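Local coordinates for periplasmic binding protein (Sulfurospirillum deleyianum, PDB 4PAG) that probably captures a small solute in the periplasm and delivers it to an ABC transporter of the inner membrane, as periplasmic binding proteins of its family do, at residues 170-175 against 224-229; 228-233 against 256-261; 20-25 against 86-91. All coordinates share one frame; numbering follows the deposited sequence.

Interaction 1 of 3, residues 170-175 against 224-229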
loop_
_atom_site.group_PDB
_atom_site.type_symbol
_atom_site.label_atom_id
_atom_site.label_comp_id
_atom_site.label_asym_id
_atom_site.label_seq_id
_atom_site.Cartn_x
_atom_site.Cartn_y
_atom_site.Cartn_z
ATOM N N ARG A 170 19.140 -1.578 -14.762
ATOM C CA ARG A 170 18.173 -1.560 -13.663
ATOM C C ARG A 170 18.800 -2.105 -12.386
ATOM O O ARG A 170 19.465 -3.140 -12.404
ATOM C CB ARG A 170 16.923 -2.371 -14.012
ATOM C CG ARG A 170 16.156 -1.859 -15.227
ATOM C CD ARG A 170 15.285 -0.680 -14.867
ATOM N NE ARG A 170 14.643 -0.048 -16.024
ATOM C CZ ARG A 170 13.382 -0.238 -16.412
ATOM N NH1 ARG A 170 12.579 -1.072 -15.770
ATOM N NH2 ARG A 170 12.917 0.420 -17.467
ATOM N N THR A 171 18.567 -1.415 -11.276
ATOM C CA THR A 171 19.187 -1.755 -9.994
ATOM C C THR A 171 18.619 -3.058 -9.432
ATOM O O THR A 171 17.414 -3.182 -9.266
ATOM C CB THR A 171 18.958 -0.610 -8.988
ATOM O OG1 THR A 171 19.507 0.598 -9.521
ATOM C CG2 THR A 171 19.592 -0.896 -7.622
ATOM N N LYS A 172 19.487 -4.025 -9.132
ATOM C CA LYS A 172 19.051 -5.259 -8.477
ATOM C C LYS A 172 18.656 -4.979 -7.027
ATOM O O LYS A 172 19.418 -4.367 -6.271
ATOM C CB LYS A 172 20.144 -6.324 -8.528
ATOM C CG LYS A 172 20.460 -6.813 -9.935
ATOM C CD LYS A 172 21.795 -7.537 -9.999
ATOM C CE LYS A 172 21.784 -8.848 -9.235
ATOM N NZ LYS A 172 23.167 -9.382 -9.040
ATOM N N VAL A 173 17.461 -5.423 -6.647
ATOM C CA VAL A 173 16.941 -5.167 -5.314
ATOM C C VAL A 173 16.373 -6.447 -4.681
ATOM O O VAL A 173 15.707 -7.253 -5.343
ATOM C CB VAL A 173 15.906 -3.997 -5.320
ATOM C CG1 VAL A 173 14.761 -4.243 -6.290
ATOM C CG2 VAL A 173 15.356 -3.731 -3.925
ATOM N N TYR A 174 16.668 -6.623 -3.394
ATOM C CA TYR A 174 16.119 -7.689 -2.583
ATOM C C TYR A 174 15.173 -7.078 -1.561
ATOM O O TYR A 174 15.541 -6.163 -0.829
ATOM C CB TYR A 174 17.232 -8.465 -1.870
ATOM C CG TYR A 174 16.714 -9.537 -0.941
ATOM C CD1 TYR A 174 16.023 -10.634 -1.442
ATOM C CD2 TYR A 174 16.886 -9.445 0.436
ATOM C CE1 TYR A 174 15.529 -11.611 -0.601
ATOM C CE2 TYR A 174 16.393 -10.423 1.291
ATOM C CZ TYR A 174 15.718 -11.504 0.759
ATOM O OH TYR A 174 15.228 -12.485 1.572
ATOM N N TYR A 175 13.945 -7.582 -1.526
ATOM C CA TYR A 175 12.947 -7.137 -0.561
ATOM C C TYR A 175 13.012 -8.062 0.646
ATOM O O TYR A 175 12.601 -9.217 0.571
ATOM C CB TYR A 175 11.562 -7.169 -1.211
ATOM C CG TYR A 175 10.408 -6.688 -0.356
ATOM C CD1 TYR A 175 10.574 -5.713 0.624
ATOM C CD2 TYR A 175 9.134 -7.202 -0.556
ATOM C CE1 TYR A 175 9.500 -5.272 1.389
ATOM C CE2 TYR A 175 8.059 -6.773 0.198
ATOM C CZ TYR A 175 8.240 -5.815 1.174
ATOM O OH TYR A 175 7.151 -5.412 1.923
ATOM N N LEU A 224 23.919 -15.292 -3.298
ATOM C CA LEU A 224 23.949 -15.567 -4.741
ATOM C C LEU A 224 23.273 -14.463 -5.535
ATOM O O LEU A 224 23.780 -14.057 -6.575
ATOM C CB LEU A 224 23.293 -16.912 -5.078
ATOM C CG LEU A 224 24.078 -18.151 -4.670
ATOM C CD1 LEU A 224 23.214 -19.396 -4.816
ATOM C CD2 LEU A 224 25.363 -18.283 -5.487
ATOM N N TYR A 225 22.138 -13.973 -5.034
ATOM C CA TYR A 225 21.400 -12.918 -5.709
ATOM C C TYR A 225 22.189 -11.600 -5.804
ATOM O O TYR A 225 21.977 -10.823 -6.734
ATOM C CB TYR A 225 20.037 -12.682 -5.036
ATOM C CG TYR A 225 18.950 -13.724 -5.304
ATOM C CD1 TYR A 225 18.907 -14.453 -6.497
ATOM C CD2 TYR A 225 17.916 -13.925 -4.382
ATOM C CE1 TYR A 225 17.896 -15.377 -6.742
ATOM C CE2 TYR A 225 16.893 -14.843 -4.621
ATOM C CZ TYR A 225 16.890 -15.568 -5.797
ATOM O OH TYR A 225 15.881 -16.480 -6.047
ATOM N N ASP A 226 23.087 -11.353 -4.849
ATOM C CA ASP A 226 23.989 -10.200 -4.896
ATOM C C ASP A 226 23.233 -8.879 -5.162
ATOM O O ASP A 226 23.531 -8.162 -6.123
ATOM C CB ASP A 226 25.069 -10.453 -5.968
ATOM C CG ASP A 226 26.149 -9.370 -6.008
ATOM O OD1 ASP A 226 26.441 -8.760 -4.963
ATOM O OD2 ASP A 226 26.719 -9.135 -7.100
ATOM N N PRO A 227 22.242 -8.551 -4.316
ATOM C CA PRO A 227 21.495 -7.325 -4.610
ATOM C C PRO A 227 22.354 -6.075 -4.434
ATOM O O PRO A 227 23.304 -6.072 -3.640
ATOM C CB PRO A 227 20.364 -7.347 -3.575
ATOM C CG PRO A 227 20.940 -8.105 -2.420
ATOM C CD PRO A 227 21.786 -9.177 -3.058
ATOM N N GLU A 228 22.029 -5.033 -5.187
ATOM C CA GLU A 228 22.698 -3.744 -5.054
ATOM C C GLU A 228 22.052 -2.917 -3.949
ATOM O O GLU A 228 22.738 -2.160 -3.253
ATOM C CB GLU A 228 22.669 -2.986 -6.376
ATOM C CG GLU A 228 23.392 -3.720 -7.490
ATOM C CD GLU A 228 23.082 -3.157 -8.864
ATOM O OE1 GLU A 228 23.696 -2.132 -9.228
ATOM O OE2 GLU A 228 22.237 -3.742 -9.578
ATOM N N VAL A 229 20.738 -3.058 -3.803
ATOM C CA VAL A 229 19.980 -2.390 -2.754
ATOM C C VAL A 229 19.104 -3.406 -2.019
ATOM O O VAL A 229 18.543 -4.319 -2.630
ATOM C CB VAL A 229 19.103 -1.257 -3.328
ATOM C CG1 VAL A 229 18.149 -0.714 -2.276
ATOM C CG2 VAL A 229 19.963 -0.117 -3.873
HETATM O O HOH W 1 22.612 -3.271 -12.435
HETATM O O HOH W 2 23.457 -12.297 -9.003
#
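Lys-172 lays its aliphatic chain across the side chain of Glu-228 at about a right angle, its CB, CG and CD all within van der Waals range of OE2. The chain then bends at chi3 (67°), and NZ reaches the end of helix 219-225, where it donates to Tyr-225 O at 3.0 Å and to Asp-226 O at 3.2 Å. A water that accepts from NZ and donates to Leu-224 O extends this grip on the C-terminal carbonyls, whose negative dipole end probably suits the ammonium. Glu-228, just before strand 229-232, answers with OE2, which takes the N-H of Lys-172 at 2.8 Å, almost straight but from above the carboxylate plane, and a second water joins OE2 to Arg-170 O. Lys-172 O receives two donors, Glu-228 N at 2.9 Å and Val-229 N at 3.1 Å. Beyond them, Tyr-174 N donates to Val-229 O, while CB of Tyr-174 packs on Pro-227 CB at 3.7 Å. Thr-171 CG2 meets CG2 of Val-229. Strand 172-176 runs parallel to strand 229-232, which follows helix 219-225 in the chain, with strand 201-202 along its other edge and Leu-288 of helix 277-288 against Val-173 and Val-229.

Interaction 2 of 3, residues 228-233 against 256-261. With HIS (histidine), chain E.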
loop_
_atom_site.group_PDB
_atom_site.type_symbol
_atom_site.label_atom_id
_atom_site.label_comp_id
_atom_site.label_asym_id
_atom_site.label_seq_id
_atom_site.Cartn_x
_atom_site.Cartn_y
_atom_site.Cartn_z
ATOM N N GLU A 228 22.029 -5.033 -5.187
ATOM C CA GLU A 228 22.698 -3.744 -5.054
ATOM C C GLU A 228 22.052 -2.917 -3.949
ATOM O O GLU A 228 22.738 -2.160 -3.253
ATOM C CB GLU A 228 22.669 -2.986 -6.376
ATOM C CG GLU A 228 23.392 -3.720 -7.490
ATOM C CD GLU A 228 23.082 -3.157 -8.864
ATOM O OE1 GLU A 228 23.696 -2.132 -9.228
ATOM O OE2 GLU A 228 22.237 -3.742 -9.578
ATOM N N VAL A 229 20.738 -3.058 -3.803
ATOM C CA VAL A 229 19.980 -2.390 -2.754
ATOM C C VAL A 229 19.104 -3.406 -2.019
ATOM O O VAL A 229 18.543 -4.319 -2.630
ATOM C CB VAL A 229 19.103 -1.257 -3.328
ATOM C CG1 VAL A 229 18.149 -0.714 -2.276
ATOM C CG2 VAL A 229 19.963 -0.117 -3.873
ATOM N N ILE A 230 18.988 -3.235 -0.706
ATOM C CA ILE A 230 18.082 -4.046 0.090
ATOM C C ILE A 230 17.036 -3.146 0.743
ATOM O O ILE A 230 17.362 -2.175 1.424
ATOM C CB ILE A 230 18.818 -4.887 1.149
ATOM C CG1 ILE A 230 19.750 -5.904 0.476
ATOM C CG2 ILE A 230 17.800 -5.584 2.050
ATOM C CD1 ILE A 230 20.736 -6.575 1.411
ATOM N N ILE A 231 15.771 -3.473 0.507
ATOM C CA ILE A 231 14.653 -2.771 1.123
ATOM C C ILE A 231 14.095 -3.667 2.220
ATOM O O ILE A 231 13.729 -4.814 1.959
ATOM C CB ILE A 231 13.557 -2.458 0.081
ATOM C CG1 ILE A 231 14.107 -1.591 -1.062
ATOM C CG2 ILE A 231 12.363 -1.773 0.735
ATOM C CD1 ILE A 231 14.653 -0.240 -0.646
ATOM N N VAL A 232 14.019 -3.125 3.435
ATOM C CA VAL A 232 13.723 -3.879 4.649
ATOM C C VAL A 232 12.400 -3.434 5.282
ATOM O O VAL A 232 12.151 -2.240 5.458
ATOM C CB VAL A 232 14.849 -3.665 5.688
ATOM C CG1 VAL A 232 14.510 -4.352 7.002
ATOM C CG2 VAL A 232 16.196 -4.145 5.137
ATOM N N GLN A 233 11.563 -4.397 5.648
ATOM C CA GLN A 233 10.273 -4.089 6.273
ATOM C C GLN A 233 10.416 -4.017 7.804
ATOM O O GLN A 233 9.940 -3.079 8.442
ATOM C CB GLN A 233 9.251 -5.149 5.833
ATOM C CG GLN A 233 7.796 -4.744 5.642
ATOM C CD GLN A 233 7.545 -3.314 5.187
ATOM O OE1 GLN A 233 7.556 -2.410 5.997
ATOM N NE2 GLN A 233 7.229 -3.122 3.909
ATOM N N LYS A 256 26.120 0.344 2.544
ATOM C CA LYS A 256 25.036 0.902 3.367
ATOM C C LYS A 256 23.790 1.238 2.539
ATOM O O LYS A 256 23.043 2.155 2.858
ATOM C CB LYS A 256 25.520 2.124 4.151
ATOM C CG LYS A 256 26.795 1.871 4.953
ATOM C CD LYS A 256 27.437 3.182 5.372
ATOM C CE LYS A 256 28.379 3.003 6.548
ATOM N NZ LYS A 256 29.503 2.073 6.249
ATOM N N LYS A 257 23.562 0.467 1.485
ATOM C CA LYS A 257 22.384 0.641 0.633
ATOM C C LYS A 257 21.286 -0.333 1.089
ATOM O O LYS A 257 20.834 -1.215 0.346
ATOM C CB LYS A 257 22.772 0.465 -0.836
ATOM C CG LYS A 257 23.615 1.628 -1.355
ATOM C CD LYS A 257 24.368 1.297 -2.633
ATOM C CE LYS A 257 23.469 1.304 -3.852
ATOM N NZ LYS A 257 23.140 2.686 -4.310
ATOM N N VAL A 258 20.887 -0.144 2.343
ATOM C CA VAL A 258 19.871 -0.933 3.019
ATOM C C VAL A 258 18.931 0.077 3.675
ATOM O O VAL A 258 19.386 0.922 4.443
ATOM C CB VAL A 258 20.495 -1.825 4.112
ATOM C CG1 VAL A 258 19.427 -2.628 4.842
ATOM C CG2 VAL A 258 21.577 -2.739 3.536
ATOM N N TYR A 259 17.636 0.014 3.366
ATOM C CA TYR A 259 16.699 1.066 3.787
ATOM C C TYR A 259 15.430 0.489 4.383
ATOM O O TYR A 259 14.851 -0.456 3.840
ATOM C CB TYR A 259 16.362 1.992 2.604
ATOM C CG TYR A 259 17.608 2.536 1.920
ATOM C CD1 TYR A 259 18.346 3.562 2.493
ATOM C CD2 TYR A 259 18.075 1.979 0.733
ATOM C CE1 TYR A 259 19.512 4.031 1.898
ATOM C CE2 TYR A 259 19.233 2.453 0.120
ATOM C CZ TYR A 259 19.940 3.485 0.708
ATOM O OH TYR A 259 21.077 3.966 0.110
ATOM N N LEU A 260 15.014 1.069 5.506
ATOM C CA LEU A 260 13.839 0.625 6.242
ATOM C C LEU A 260 12.604 1.363 5.720
ATOM O O LEU A 260 12.586 2.582 5.641
ATOM C CB LEU A 260 14.028 0.894 7.738
ATOM C CG LEU A 260 12.970 0.421 8.730
ATOM C CD1 LEU A 260 12.830 -1.091 8.729
ATOM C CD2 LEU A 260 13.310 0.933 10.129
ATOM N N VAL A 261 11.576 0.619 5.351
ATOM C CA VAL A 261 10.359 1.221 4.799
ATOM C C VAL A 261 9.633 2.032 5.878
ATOM O O VAL A 261 9.353 1.503 6.948
ATOM C CB VAL A 261 9.400 0.140 4.248
ATOM C CG1 VAL A 261 8.114 0.755 3.733
ATOM C CG2 VAL A 261 10.060 -0.658 3.136
HETATM N N HIS E . 12.035 3.095 12.174
HETATM C CA HIS E . 10.674 2.916 11.598
HETATM C C HIS E . 10.108 1.553 11.972
HETATM O O HIS E . 10.020 0.600 11.185
HETATM C CB HIS E . 10.693 3.095 10.086
HETATM C CG HIS E . 11.436 4.313 9.633
HETATM N ND1 HIS E . 12.081 4.387 8.417
HETATM C CD2 HIS E . 11.640 5.505 10.240
HETATM C CE1 HIS E . 12.640 5.576 8.288
HETATM N NE2 HIS E . 12.389 6.274 9.381
HETATM O OXT HIS E . 9.725 1.388 13.120
#
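Ile-230, Ile-231 and Val-232 pair in parallel with Val-258, Tyr-259 and Leu-260, the axes of strands 229-232 and 258-260 coming within 4.7 Å of each other at an angle of 19°. Four backbone bonds alternate across the gap, among them Ile-230 N to Lys-257 O at 2.9 Å and Val-232 N to Tyr-259 O at 2.8 Å. On one face Val-232 CG2 packs against Val-258 CG1 at 3.6 Å, and CG1 of Val-232 lies near Leu-260 CD1. On the other, Val-229 CG1 and Ile-231 CD1 sit at the edge of the Tyr-259 ring, and CG2 of Ile-231 touches Val-261 CG2 at 3.5 Å. This is a beta-alpha-beta crossover: helices 235-243 and 251-254 link the strands, and the first packs on the Val-232 and Val-258 face, while helix 277-288 covers Tyr-259 and Val-261 on the other. Gln-233, bent at chi2 (31°), turns its amide back over Val-261, with OE1 3.6 Å from Val-261 CB; OE1 accepts from Asn-267 and NE2 bonds to Tyr-175 OH. An alanine here would probably leave Asn-267 and Tyr-175 without these amide partners and open a gap beside Val-261. Leu-260 and Val-261 line the pocket of the bound histidine, which Lys-263 NZ also hydrogen-bonds. Chi1 (-176°) sets CG of Leu-260 anti to the backbone N; its CD2 lies 3.4 Å from the ligand's CB, and its carbonyl O accepts a weak bond from the ligand's ND1 at 3.3 Å.

Interaction 3 of 3, residues 20-25 against 86-91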
loop_
_atom_site.group_PDB
_atom_site.type_symbol
_atom_site.label_atom_id
_atom_site.label_comp_id
_atom_site.label_asym_id
_atom_site.label_seq_id
_atom_site.Cartn_x
_atom_site.Cartn_y
_atom_site.Cartn_z
ATOM N N ILE A 20 -24.284 8.374 0.732
ATOM C CA ILE A 20 -23.665 7.294 1.487
ATOM C C ILE A 20 -23.193 7.885 2.811
ATOM O O ILE A 20 -22.274 8.703 2.830
ATOM C CB ILE A 20 -22.450 6.707 0.733
ATOM C CG1 ILE A 20 -22.841 6.267 -0.685
ATOM C CG2 ILE A 20 -21.834 5.551 1.512
ATOM C CD1 ILE A 20 -23.872 5.166 -0.755
ATOM N N THR A 21 -23.827 7.489 3.910
ATOM C CA THR A 21 -23.436 7.959 5.237
ATOM C C THR A 21 -22.734 6.870 6.056
ATOM O O THR A 21 -22.161 7.163 7.100
ATOM C CB THR A 21 -24.662 8.449 6.019
ATOM O OG1 THR A 21 -25.543 7.346 6.238
ATOM C CG2 THR A 21 -25.401 9.550 5.243
ATOM N N ARG A 22 -22.792 5.622 5.586
ATOM C CA ARG A 22 -22.138 4.488 6.249
ATOM C C ARG A 22 -21.470 3.625 5.183
ATOM O O ARG A 22 -22.124 3.191 4.242
ATOM C CB ARG A 22 -23.160 3.651 7.033
ATOM C CG ARG A 22 -23.989 4.438 8.044
ATOM C CD ARG A 22 -24.971 3.548 8.801
ATOM N NE ARG A 22 -24.288 2.578 9.664
ATOM C CZ ARG A 22 -23.771 2.848 10.869
ATOM N NH1 ARG A 22 -23.849 4.069 11.398
ATOM N NH2 ARG A 22 -23.165 1.885 11.557
ATOM N N ILE A 23 -20.170 3.383 5.323
ATOM C CA ILE A 23 -19.428 2.623 4.319
ATOM C C ILE A 23 -18.433 1.705 5.017
ATOM O O ILE A 23 -18.018 1.974 6.135
ATOM C CB ILE A 23 -18.716 3.571 3.318
ATOM C CG1 ILE A 23 -18.218 2.817 2.082
ATOM C CG2 ILE A 23 -17.552 4.310 3.971
ATOM C CD1 ILE A 23 -17.859 3.730 0.920
ATOM N N TYR A 24 -18.079 0.613 4.360
ATOM C CA TYR A 24 -17.122 -0.345 4.893
ATOM C C TYR A 24 -16.203 -0.788 3.762
ATOM O O TYR A 24 -16.663 -1.086 2.662
ATOM C CB TYR A 24 -17.872 -1.531 5.506
ATOM C CG TYR A 24 -17.020 -2.726 5.871
ATOM C CD1 TYR A 24 -16.136 -2.686 6.943
ATOM C CD2 TYR A 24 -17.114 -3.913 5.145
ATOM C CE1 TYR A 24 -15.355 -3.790 7.271
ATOM C CE2 TYR A 24 -16.347 -5.018 5.470
ATOM C CZ TYR A 24 -15.467 -4.954 6.536
ATOM O OH TYR A 24 -14.703 -6.068 6.853
ATOM N N GLY A 25 -14.903 -0.792 4.037
ATOM C CA GLY A 25 -13.914 -1.318 3.106
ATOM C C GLY A 25 -13.541 -2.728 3.511
ATOM O O GLY A 25 -13.388 -3.011 4.693
ATOM N N LEU A 86 -22.891 -6.959 9.010
ATOM C CA LEU A 86 -24.321 -6.926 8.701
ATOM C C LEU A 86 -25.068 -6.030 9.692
ATOM O O LEU A 86 -25.902 -5.217 9.292
ATOM C CB LEU A 86 -24.909 -8.340 8.710
ATOM C CG LEU A 86 -26.397 -8.500 8.369
ATOM C CD1 LEU A 86 -26.761 -7.809 7.060
ATOM C CD2 LEU A 86 -26.752 -9.979 8.313
ATOM N N ALA A 87 -24.750 -6.169 10.976
ATOM C CA ALA A 87 -25.432 -5.406 12.018
ATOM C C ALA A 87 -25.157 -3.909 11.904
ATOM O O ALA A 87 -26.013 -3.101 12.237
ATOM C CB ALA A 87 -25.035 -5.913 13.399
ATOM N N ALA A 88 -23.970 -3.545 11.420
ATOM C CA ALA A 88 -23.574 -2.132 11.316
ATOM C C ALA A 88 -24.227 -1.381 10.154
ATOM O O ALA A 88 -24.146 -0.152 10.096
ATOM C CB ALA A 88 -22.063 -2.016 11.214
ATOM N N LYS A 89 -24.841 -2.114 9.223
ATOM C CA LYS A 89 -25.640 -1.510 8.150
ATOM C C LYS A 89 -24.866 -0.480 7.322
ATOM O O LYS A 89 -25.264 0.685 7.245
ATOM C CB LYS A 89 -26.906 -0.844 8.723
ATOM C CG LYS A 89 -27.805 -1.753 9.554
ATOM C CD LYS A 89 -28.784 -2.541 8.694
ATOM C CE LYS A 89 -29.725 -3.389 9.541
ATOM N NZ LYS A 89 -30.605 -2.570 10.422
ATOM N N PRO A 90 -23.757 -0.899 6.695
ATOM C CA PRO A 90 -23.163 0.032 5.747
ATOM C C PRO A 90 -24.078 0.167 4.531
ATOM O O PRO A 90 -24.708 -0.816 4.141
ATOM C CB PRO A 90 -21.851 -0.649 5.366
ATOM C CG PRO A 90 -22.124 -2.101 5.525
ATOM C CD PRO A 90 -23.112 -2.224 6.656
ATOM N N ASP A 91 -24.169 1.366 3.955
ATOM C CA ASP A 91 -24.932 1.564 2.704
ATOM C C ASP A 91 -24.305 0.789 1.544
ATOM O O ASP A 91 -24.996 0.334 0.633
ATOM C CB ASP A 91 -25.005 3.050 2.335
ATOM C CG ASP A 91 -25.681 3.894 3.407
ATOM O OD1 ASP A 91 -26.685 3.432 3.978
ATOM O OD2 ASP A 91 -25.208 5.021 3.682
#
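Helix 82-88 ends here and hands the chain on to strand 92-96 of the parallel sheet that also holds strand 23-25, and the turn between them is held by the residues leading into strand 23-25. Arg-22 carries one half of the contact. A bend at chi3 (66°) brings NE to the helix end, where the guanidinium lies side-on and NE at 2.8 Å and NH2 at 2.7 Å both grip Ala-88 O. NE lies nearly in line with that C=O, whereas NH2 uses a lone pair in the carbonyl plane. Lys-89 O, also at the guanidinium edge, takes a weak bond from NE. The other half belongs to Asp-91. Its OD2 collects two backbone N-H groups in succession: Thr-21 N at 2.8 Å arrives nearly along the C-O axis, Arg-22 N at 3.1 Å from above the carboxylate plane. In return Asp-91 N donates to Arg-22 O at 2.8 Å. CB of Asp-91 rests on Ile-20 CD1 at 3.9 Å, and Pro-90 CB lies against CB of Tyr-24, whose hydroxyl bonds to Gly-72. The two charged side chains do not pair with each other, NE of Arg-22 and OD1 of Asp-91 being 6.2 Å apart; across this contact each works mainly on backbone groups, the cation on carbonyls at a helix C-terminus, where the dipole would favour it, and the anion on a pair of amides, which would probably stabilise its charge.

How the interactions relate
Interactions 1 and 2 form one continuous piece of sheet: they share Glu-228 and Val-229, their centres are about 10 Å apart, and strand 229-232 lies between strands 172-176 and 258-260. Tyr-174 O and Ile-231 N, 3.0 Å apart, probably hydrogen-bond as the pairing of interaction 1 runs on into 228-233. Interaction 2 reaches the bound histidine through Leu-260 and Val-261, while the Val-229 side chain of interaction 1 stays about 13 Å from it. Interaction 3 belongs to the separate three-stranded sheet on the opposite side of the chain's centre, with its centre about 44 Å from that of interaction 1 and about 40 Å from that of interaction 2.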